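Lipase (Rhizopus chinensis, PDB 6A0W) probably hydrolyses the ester bonds of triacylglycerols as a class 3 lipase, with an N-terminal segment that regulates its substrate binding affinity. Local coordinates at residues 10-15 and 228-233; 45-50 and 198-203; 166-171 and 176-181. One frame throughout, in Å; residues are numbered along the deposited sequence.

In the fold
Contacts 2 and 3 lie on the central mixed sheet of an alpha/beta-hydrolase fold, their centres about 9 Å apart. Their strands 197-202 and 165-171 are neighbours, and Tyr200 N lies 2.9 Å from Val168 O, a probable hydrogen bond. Helices 38-53 and 173-188 pack against this pair of strands. Contact 1 is more remote, its centre about 21 Å from that of contact 2. It lies in loops and joins the N-terminal segment to the end of strand 223-228. The loop there carries Asp231, probably the acid of a Ser172-His284-Asp231 triad. Contact 3 holds Gly170, two residues before Ser172, the probable nucleophile. Asp231 OD2 packs 3.4 Å from Gly203 CA of contact 2.

Contact 1 (10-15 and 228-233). With SO4 (sulfate ion), chain C.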
loop_
_atom_site.group_PDB
_atom_site.type_symbol
_atom_site.label_atom_id
_atom_site.label_comp_id
_atom_site.label_asym_id
_atom_site.label_seq_id
_atom_site.Cartn_x
_atom_site.Cartn_y
_atom_site.Cartn_z
ATOM N N LEU A 10 0.902 -20.442 -1.293
ATOM C CA LEU A 10 -0.171 -19.720 -0.623
ATOM C C LEU A 10 -0.254 -20.113 0.834
ATOM O O LEU A 10 -0.776 -19.363 1.670
ATOM C CB LEU A 10 -1.519 -20.035 -1.274
ATOM C CG LEU A 10 -1.850 -19.467 -2.646
ATOM C CD1 LEU A 10 -2.053 -17.971 -2.528
ATOM C CD2 LEU A 10 -0.767 -19.798 -3.656
ATOM N N ASP A 11 0.006 -21.387 1.082
ATOM C CA ASP A 11 0.093 -21.901 2.430
ATOM C C ASP A 11 1.544 -22.269 2.680
ATOM O O ASP A 11 2.213 -22.789 1.796
ATOM C CB ASP A 11 -0.776 -23.142 2.612
ATOM C CG ASP A 11 -2.242 -22.868 2.335
ATOM O OD1 ASP A 11 -2.818 -21.981 3.002
ATOM O OD2 ASP A 11 -2.785 -23.503 1.400
ATOM N N LEU A 12 2.019 -21.982 3.886
ATOM C CA LEU A 12 3.403 -22.233 4.205
ATOM C C LEU A 12 3.595 -23.725 4.482
ATOM O O LEU A 12 2.931 -24.256 5.374
ATOM C CB LEU A 12 3.757 -21.416 5.439
ATOM C CG LEU A 12 5.255 -21.265 5.658
ATOM C CD1 LEU A 12 5.843 -20.530 4.461
ATOM C CD2 LEU A 12 5.540 -20.564 6.985
ATOM N N PRO A 13 4.581 -24.373 3.822
ATOM C CA PRO A 13 4.985 -25.717 4.266
ATOM C C PRO A 13 5.225 -25.832 5.775
ATOM O O PRO A 13 5.214 -24.837 6.504
ATOM C CB PRO A 13 6.285 -25.984 3.486
ATOM C CG PRO A 13 6.201 -25.132 2.263
ATOM C CD PRO A 13 5.345 -23.935 2.634
ATOM N N GLU A 14 5.418 -27.056 6.248
ATOM C CA GLU A 14 6.113 -27.266 7.516
ATOM C C GLU A 14 7.609 -27.308 7.180
ATOM O O GLU A 14 7.979 -27.501 6.009
ATOM C CB GLU A 14 5.651 -28.562 8.204
ATOM C CG GLU A 14 4.252 -29.043 7.832
ATOM C CD GLU A 14 4.257 -29.991 6.639
ATOM O OE1 GLU A 14 4.142 -31.222 6.843
ATOM O OE2 GLU A 14 4.417 -29.511 5.492
ATOM N N ASN A 15 8.457 -27.033 8.172
ATOM C CA ASN A 15 9.912 -26.868 7.952
ATOM C C ASN A 15 10.261 -26.010 6.722
ATOM O O ASN A 15 11.039 -26.445 5.865
ATOM C CB ASN A 15 10.640 -28.221 7.804
ATOM C CG ASN A 15 9.935 -29.366 8.508
ATOM O OD1 ASN A 15 9.528 -29.249 9.662
ATOM N ND2 ASN A 15 9.844 -30.507 7.829
ATOM N N HIS A 228 5.320 -7.795 5.500
ATOM C CA HIS A 228 5.222 -8.618 6.716
ATOM C C HIS A 228 5.670 -10.034 6.465
ATOM O O HIS A 228 5.015 -10.846 5.759
ATOM C CB HIS A 228 3.819 -8.631 7.291
ATOM C CG HIS A 228 3.681 -9.484 8.524
ATOM N ND1 HIS A 228 2.913 -10.630 8.551
ATOM C CD2 HIS A 228 4.163 -9.321 9.786
ATOM C CE1 HIS A 228 2.889 -11.107 9.786
ATOM N NE2 HIS A 228 3.676 -10.362 10.543
ATOM N N LYS A 229 6.846 -10.303 7.025
ATOM C CA LYS A 229 7.467 -11.611 6.948
ATOM C C LYS A 229 7.353 -12.249 5.573
ATOM O O LYS A 229 8.005 -11.784 4.631
ATOM C CB LYS A 229 6.883 -12.500 8.045
ATOM C CG LYS A 229 7.142 -11.982 9.447
ATOM C CD LYS A 229 6.588 -12.884 10.535
ATOM C CE LYS A 229 6.564 -12.130 11.835
ATOM N NZ LYS A 229 6.092 -12.964 12.947
ATOM N N ARG A 230 6.577 -13.334 5.460
ATOM C CA ARG A 230 6.530 -14.135 4.239
ATOM C C ARG A 230 5.300 -13.821 3.348
ATOM O O ARG A 230 4.958 -14.610 2.468
ATOM C CB ARG A 230 6.478 -15.639 4.583
ATOM C CG ARG A 230 7.695 -16.185 5.303
ATOM C CD ARG A 230 7.480 -17.630 5.749
ATOM N NE ARG A 230 8.588 -18.141 6.559
ATOM C CZ ARG A 230 9.746 -18.554 6.049
ATOM N NH1 ARG A 230 9.986 -18.470 4.752
ATOM N NH2 ARG A 230 10.688 -19.029 6.851
ATOM N N ASP A 231 4.644 -12.696 3.587
ATOM C CA ASP A 231 3.460 -12.271 2.798
ATOM C C ASP A 231 3.702 -12.449 1.321
ATOM O O ASP A 231 4.666 -11.909 0.761
ATOM C CB ASP A 231 3.141 -10.805 3.156
ATOM C CG ASP A 231 1.971 -10.231 2.385
ATOM O OD1 ASP A 231 1.348 -11.001 1.631
ATOM O OD2 ASP A 231 1.640 -9.033 2.620
ATOM N N ILE A 232 2.869 -13.271 0.681
ATOM C CA ILE A 232 2.999 -13.512 -0.764
ATOM C C ILE A 232 2.772 -12.281 -1.639
ATOM O O ILE A 232 3.311 -12.173 -2.744
ATOM C CB ILE A 232 2.069 -14.630 -1.227
ATOM C CG1 ILE A 232 2.425 -15.084 -2.626
ATOM C CG2 ILE A 232 0.598 -14.261 -1.101
ATOM C CD1 ILE A 232 1.735 -16.372 -2.980
ATOM N N VAL A 233 1.943 -11.364 -1.181
ATOM C CA VAL A 233 1.367 -10.417 -2.131
ATOM C C VAL A 233 2.416 -9.470 -2.775
ATOM O O VAL A 233 2.282 -9.071 -3.958
ATOM C CB VAL A 233 0.160 -9.632 -1.530
ATOM C CG1 VAL A 233 -0.391 -8.667 -2.577
ATOM C CG2 VAL A 233 -0.970 -10.585 -1.161
HETATM S S SO4 C . 3.512 -8.699 13.408
HETATM O O1 SO4 C . 2.055 -8.762 13.329
HETATM O O2 SO4 C . 4.041 -10.066 13.221
HETATM O O3 SO4 C . 3.916 -8.176 14.725
HETATM O O4 SO4 C . 4.004 -7.788 12.346
#
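Leu12 holds CG anti to its backbone N (chi1 -164°), which turns its methyls onto the Arg230 chain, extended from CG to NE. The two side chains cross at about a right angle. The contact ties N-terminal segment 10-15 to a type II' beta turn, His228 to Asp231, that follows strand 223-228 of the alpha/beta-hydrolase fold. Both Leu12 methyls rest on the Arg230 chain. CD1 of Leu12 is 3.6 Å from Arg230 CD, and CD2 of Leu12 is 3.9 Å from Arg230 NE. The methyl CD2 approaches the guanidinium obliquely. The charged end is held elsewhere: NH2 bonds to Pro17 O, further along the N-terminal segment, and NH1 to Phe278 O. In a second touch, Leu10 CD1 lies 4.1 Å from Ile232 CD1, the two side chains crossing at a slant. The segments meet by van der Waals packing, with no hydrogen bond between them. The turn is closed by Asp231 N to His228 O at 2.9 Å. Asp231 is probably the triad acid, and its OD2 is hydrogen-bonded to His284 ND1 and Tyr287 OH. Its OD1 forms an Asx turn with Val233 N, which comes from above the carboxylate plane. The N-terminal segment thus packs on the loop that carries this aspartate. At His228, the first residue of the turn, a sulfate, probably from the crystallisation liquor, meets the edge of the ring. Its O2 takes a bond from His228 NE2 of 2.7 Å, with an angle of 154° at the hydrogen.

Contact 2 (45-50 and 198-203); sequences TNYAGV and SIYTVG
Helix 38-53 packs against the central sheet of the alpha/beta-hydrolase fold here, and an edge-to-face pair of tyrosines carries much of the contact. Tyr47 of the helix turns its ring edge toward the face of Tyr200 on strand 197-202. The centroids are 4.5 Å apart and the planes stand at 54°, so the pair is tilted well short of a perpendicular T. Tyr47 CD2 sits over the centre of the Tyr200 ring, 3.3 Å above its plane. It is therefore almost equally far from all six ring carbons. Tyr47 CE2 extends the overlap toward the hydroxyl end and lies 3.6 Å from Tyr200 CZ. A chi1 of -60°, with CG anti to the carbonyl carbon, brings the Tyr47 ring edge to this face. The two CB atoms, Tyr47 CB and Tyr200 CB, come to 4.0 Å. Further along, Ala48 CB meets Val202 CG1 at 3.8 Å. This touch lies at the C-terminal end of the strand. All four touching residues are buried. Backbone oxygens at the interface have partners as well. A water gives weak bonds to Tyr47 O at 3.5 Å and to Tyr200 O at 3.3 Å. Thr169 OG1 of the next strand also bonds to both of these carbonyl oxygens, so a side chain and a water link helix and strand. Around the pair, Tyr200 also stacks with His224 of strand 223-228. Tyr47 touches Lys165 and Ile167 of strand 165-171. The helix therefore lies across two strands, while Ile199 and Thr201 touch helix 173-188.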
loop_
_atom_site.group_PDB
_atom_site.type_symbol
_atom_site.label_atom_id
_atom_site.label_comp_id
_atom_site.label_asym_id
_atom_site.label_seq_id
_atom_site.Cartn_x
_atom_site.Cartn_y
_atom_site.Cartn_z
ATOM N N THR A 45 3.646 1.930 11.519
ATOM C CA THR A 45 2.567 1.257 12.215
ATOM C C THR A 45 1.327 2.124 12.118
ATOM O O THR A 45 0.206 1.614 11.990
ATOM C CB THR A 45 2.935 0.989 13.709
ATOM O OG1 THR A 45 4.021 0.061 13.763
ATOM C CG2 THR A 45 1.793 0.402 14.463
ATOM N N ASN A 46 1.512 3.421 12.320
ATOM C CA ASN A 46 0.356 4.321 12.430
ATOM C C ASN A 46 -0.437 4.403 11.085
ATOM O O ASN A 46 -1.666 4.274 11.053
ATOM C CB ASN A 46 0.809 5.679 12.959
ATOM C CG ASN A 46 0.988 5.689 14.504
ATOM O OD1 ASN A 46 0.507 6.596 15.170
ATOM N ND2 ASN A 46 1.610 4.641 15.081
ATOM N N TYR A 47 0.295 4.462 9.982
ATOM C CA TYR A 47 -0.283 4.452 8.646
ATOM C C TYR A 47 -0.779 3.074 8.196
ATOM O O TYR A 47 -1.746 2.995 7.424
ATOM C CB TYR A 47 0.727 5.062 7.656
ATOM C CG TYR A 47 1.092 6.511 7.994
ATOM C CD1 TYR A 47 0.129 7.381 8.512
ATOM C CD2 TYR A 47 2.362 7.010 7.772
ATOM C CE1 TYR A 47 0.435 8.690 8.823
ATOM C CE2 TYR A 47 2.675 8.329 8.058
ATOM C CZ TYR A 47 1.693 9.169 8.525
ATOM O OH TYR A 47 2.000 10.431 8.914
ATOM N N ALA A 48 -0.188 1.999 8.724
ATOM C CA ALA A 48 -0.763 0.669 8.591
ATOM C C ALA A 48 -2.109 0.556 9.281
ATOM O O ALA A 48 -3.040 -0.116 8.803
ATOM C CB ALA A 48 0.180 -0.404 9.109
ATOM N N GLY A 49 -2.217 1.214 10.417
ATOM C CA GLY A 49 -3.465 1.222 11.132
ATOM C C GLY A 49 -4.521 1.941 10.352
ATOM O O GLY A 49 -5.670 1.487 10.327
ATOM N N VAL A 50 -4.178 3.103 9.788
ATOM C CA VAL A 50 -5.156 3.832 8.971
ATOM C C VAL A 50 -5.641 3.011 7.773
ATOM O O VAL A 50 -6.833 2.846 7.506
ATOM C CB VAL A 50 -4.587 5.183 8.502
ATOM C CG1 VAL A 50 -5.620 5.930 7.648
ATOM C CG2 VAL A 50 -4.210 6.038 9.703
ATOM N N SER A 198 3.253 11.901 0.513
ATOM C CA SER A 198 3.951 10.660 0.862
ATOM C C SER A 198 2.970 9.506 0.645
ATOM O O SER A 198 1.780 9.664 0.877
ATOM C CB SER A 198 4.349 10.714 2.382
ATOM O OG SER A 198 5.683 11.112 2.455
ATOM N N ILE A 199 3.496 8.325 0.341
ATOM C CA ILE A 199 2.714 7.147 0.068
ATOM C C ILE A 199 3.211 6.030 1.000
ATOM O O ILE A 199 4.411 5.746 1.067
ATOM C CB ILE A 199 2.907 6.663 -1.369
ATOM C CG1 ILE A 199 2.585 7.790 -2.397
ATOM C CG2 ILE A 199 1.957 5.511 -1.649
ATOM C CD1 ILE A 199 3.113 7.511 -3.802
ATOM N N TYR A 200 2.286 5.416 1.720
ATOM C CA TYR A 200 2.618 4.279 2.585
ATOM C C TYR A 200 1.726 3.119 2.282
ATOM O O TYR A 200 0.487 3.243 2.301
ATOM C CB TYR A 200 2.417 4.640 4.065
ATOM C CG TYR A 200 3.449 5.616 4.595
ATOM C CD1 TYR A 200 3.273 6.986 4.419
ATOM C CD2 TYR A 200 4.510 5.182 5.410
ATOM C CE1 TYR A 200 4.229 7.889 4.840
ATOM C CE2 TYR A 200 5.430 6.095 5.913
ATOM C CZ TYR A 200 5.271 7.443 5.652
ATOM O OH TYR A 200 6.127 8.389 6.145
ATOM N N THR A 201 2.351 1.956 2.187
ATOM C CA THR A 201 1.608 0.743 1.927
ATOM C C THR A 201 2.070 -0.443 2.822
ATOM O O THR A 201 3.237 -0.496 3.262
ATOM C CB THR A 201 1.719 0.310 0.443
ATOM O OG1 THR A 201 3.061 -0.046 0.118
ATOM C CG2 THR A 201 1.220 1.397 -0.518
ATOM N N VAL A 202 1.169 -1.420 2.953
ATOM C CA VAL A 202 1.408 -2.701 3.617
ATOM C C VAL A 202 0.899 -3.800 2.704
ATOM O O VAL A 202 -0.235 -3.714 2.213
ATOM C CB VAL A 202 0.777 -2.775 5.037
ATOM C CG1 VAL A 202 1.624 -1.960 6.013
ATOM C CG2 VAL A 202 -0.655 -2.264 5.063
ATOM N N GLY A 203 1.774 -4.744 2.361
ATOM C CA GLY A 203 1.420 -5.845 1.464
ATOM C C GLY A 203 1.030 -5.436 0.035
ATOM O O GLY A 203 0.260 -6.123 -0.643
HETATM O O HOH W 1 0.199 1.402 4.989
#

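Contact 3 (166-171 and 176-181); sequences VIVTGH and AQALLA
Val168 CG1 meets the helix 173-188 at Ala178 and Ala181. It lies 3.4 Å from Ala178 O, 3.8 Å from Ala178 CB and 4.1 Å from Ala181 CB. This methyl is placed there by a chi1 of -170°, with CG1 anti to the backbone N. Ala178 CB in turn rests on the strand backbone, 3.9 Å from Gly170 N and 4.0 Å from Thr169 C. Gly170 has no side chain, and the helix comes close at this point: the CA atoms of Thr169 and Ala178 are 5.5 Å apart. Over the segments the axes approach to 6.8 Å and run nearly antiparallel, at 156°. Only four residues separate the two segments. This short return fits the nucleophile elbow of lipases, a tight turn in which Gly170, Ser172 and Gly174 match the GxSxG pattern. Ser172 is probably the nucleophile. The same strand and helix, with strand 197-202, form a beta-alpha-beta crossover. The CB of Thr169 points away from the helix. Farther out, Ala181 touches Tyr150 of helix 137-160 and Phe107 of strand 102-108. His171, just before the probable nucleophile, also has its CB pointing away from the helix, and it bonds through NE2 to His284 O. No hydrogen bond joins the two segments. Alanine methyls and a glycine without a side chain allow helix and strand to come this close, and the contact between them is van der Waals packing alone.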
loop_
_atom_site.group_PDB
_atom_site.type_symbol
_atom_site.label_atom_id
_atom_site.label_comp_id
_atom_site.label_asym_id
_atom_site.label_seq_id
_atom_site.Cartn_x
_atom_site.Cartn_y
_atom_site.Cartn_z
ATOM N N VAL A 166 -0.343 15.512 2.873
ATOM C CA VAL A 166 -1.200 14.475 2.370
ATOM C C VAL A 166 -0.484 13.126 2.440
ATOM O O VAL A 166 0.628 12.953 1.904
ATOM C CB VAL A 166 -1.570 14.799 0.900
ATOM C CG1 VAL A 166 -2.346 13.671 0.270
ATOM C CG2 VAL A 166 -2.364 16.098 0.835
ATOM N N ILE A 167 -1.128 12.177 3.127
ATOM C CA ILE A 167 -0.640 10.818 3.268
ATOM C C ILE A 167 -1.583 9.907 2.499
ATOM O O ILE A 167 -2.785 9.905 2.742
ATOM C CB ILE A 167 -0.706 10.371 4.758
ATOM C CG1 ILE A 167 0.247 11.179 5.656
ATOM C CG2 ILE A 167 -0.423 8.887 4.885
ATOM C CD1 ILE A 167 1.732 10.902 5.498
ATOM N N VAL A 168 -1.062 9.142 1.549
ATOM C CA VAL A 168 -1.897 8.207 0.824
ATOM C C VAL A 168 -1.518 6.788 1.286
ATOM O O VAL A 168 -0.348 6.427 1.211
ATOM C CB VAL A 168 -1.683 8.291 -0.703
ATOM C CG1 VAL A 168 -2.748 7.482 -1.407
ATOM C CG2 VAL A 168 -1.665 9.731 -1.216
ATOM N N THR A 169 -2.481 6.016 1.790
ATOM C CA THR A 169 -2.159 4.713 2.385
ATOM C C THR A 169 -3.126 3.609 1.957
ATOM O O THR A 169 -4.266 3.876 1.594
ATOM C CB THR A 169 -2.031 4.805 3.942
ATOM O OG1 THR A 169 -1.536 3.562 4.449
ATOM C CG2 THR A 169 -3.368 5.086 4.598
ATOM N N GLY A 170 -2.601 2.397 1.803
ATOM C CA GLY A 170 -3.429 1.236 1.559
ATOM C C GLY A 170 -2.715 -0.067 1.838
ATOM O O GLY A 170 -1.480 -0.129 1.742
ATOM N N HIS A 171 -3.522 -1.091 2.121
ATOM C CA HIS A 171 -3.096 -2.492 2.248
ATOM C C HIS A 171 -3.406 -3.195 0.951
ATOM O O HIS A 171 -4.404 -2.874 0.290
ATOM C CB HIS A 171 -3.838 -3.134 3.439
ATOM C CG HIS A 171 -3.655 -4.613 3.561
ATOM N ND1 HIS A 171 -4.700 -5.497 3.404
ATOM C CD2 HIS A 171 -2.584 -5.359 3.929
ATOM C CE1 HIS A 171 -4.263 -6.726 3.629
ATOM N NE2 HIS A 171 -2.964 -6.675 3.868
ATOM N N ALA A 176 -1.930 -0.638 -4.233
ATOM C CA ALA A 176 -1.804 -0.306 -5.627
ATOM C C ALA A 176 -2.531 0.976 -5.949
ATOM O O ALA A 176 -1.958 1.832 -6.623
ATOM C CB ALA A 176 -2.272 -1.420 -6.518
ATOM N N GLN A 177 -3.751 1.144 -5.438
ATOM C CA GLN A 177 -4.483 2.392 -5.597
ATOM C C GLN A 177 -3.760 3.573 -4.963
ATOM O O GLN A 177 -3.718 4.693 -5.507
ATOM C CB GLN A 177 -5.885 2.250 -5.008
ATOM C CG GLN A 177 -6.742 1.163 -5.664
ATOM C CD GLN A 177 -6.911 1.441 -7.148
ATOM O OE1 GLN A 177 -7.198 2.581 -7.476
ATOM N NE2 GLN A 177 -6.492 0.511 -8.018
ATOM N N ALA A 178 -3.161 3.330 -3.796
ATOM C CA ALA A 178 -2.414 4.380 -3.106
ATOM C C ALA A 178 -1.297 4.952 -3.987
ATOM O O ALA A 178 -1.143 6.168 -4.080
ATOM C CB ALA A 178 -1.832 3.854 -1.783
ATOM N N LEU A 179 -0.519 4.065 -4.600
ATOM C CA LEU A 179 0.630 4.470 -5.391
ATOM C C LEU A 179 0.135 5.227 -6.652
ATOM O O LEU A 179 0.614 6.309 -6.968
ATOM C CB LEU A 179 1.378 3.225 -5.846
ATOM C CG LEU A 179 2.541 3.483 -6.785
ATOM C CD1 LEU A 179 3.530 4.430 -6.121
ATOM C CD2 LEU A 179 3.227 2.175 -7.155
ATOM N N LEU A 180 -0.927 4.712 -7.261
ATOM C CA LEU A 180 -1.497 5.366 -8.459
ATOM C C LEU A 180 -2.097 6.718 -8.113
ATOM O O LEU A 180 -1.781 7.729 -8.766
ATOM C CB LEU A 180 -2.511 4.447 -9.143
ATOM C CG LEU A 180 -1.958 3.160 -9.784
ATOM C CD1 LEU A 180 -3.079 2.225 -10.262
ATOM C CD2 LEU A 180 -1.029 3.471 -10.939
ATOM N N ALA A 181 -2.710 6.799 -6.943
ATOM C CA ALA A 181 -3.212 8.069 -6.493
ATOM C C ALA A 181 -2.067 9.037 -6.244
ATOM O O ALA A 181 -2.190 10.246 -6.503
ATOM C CB ALA A 181 -4.047 7.918 -5.227
#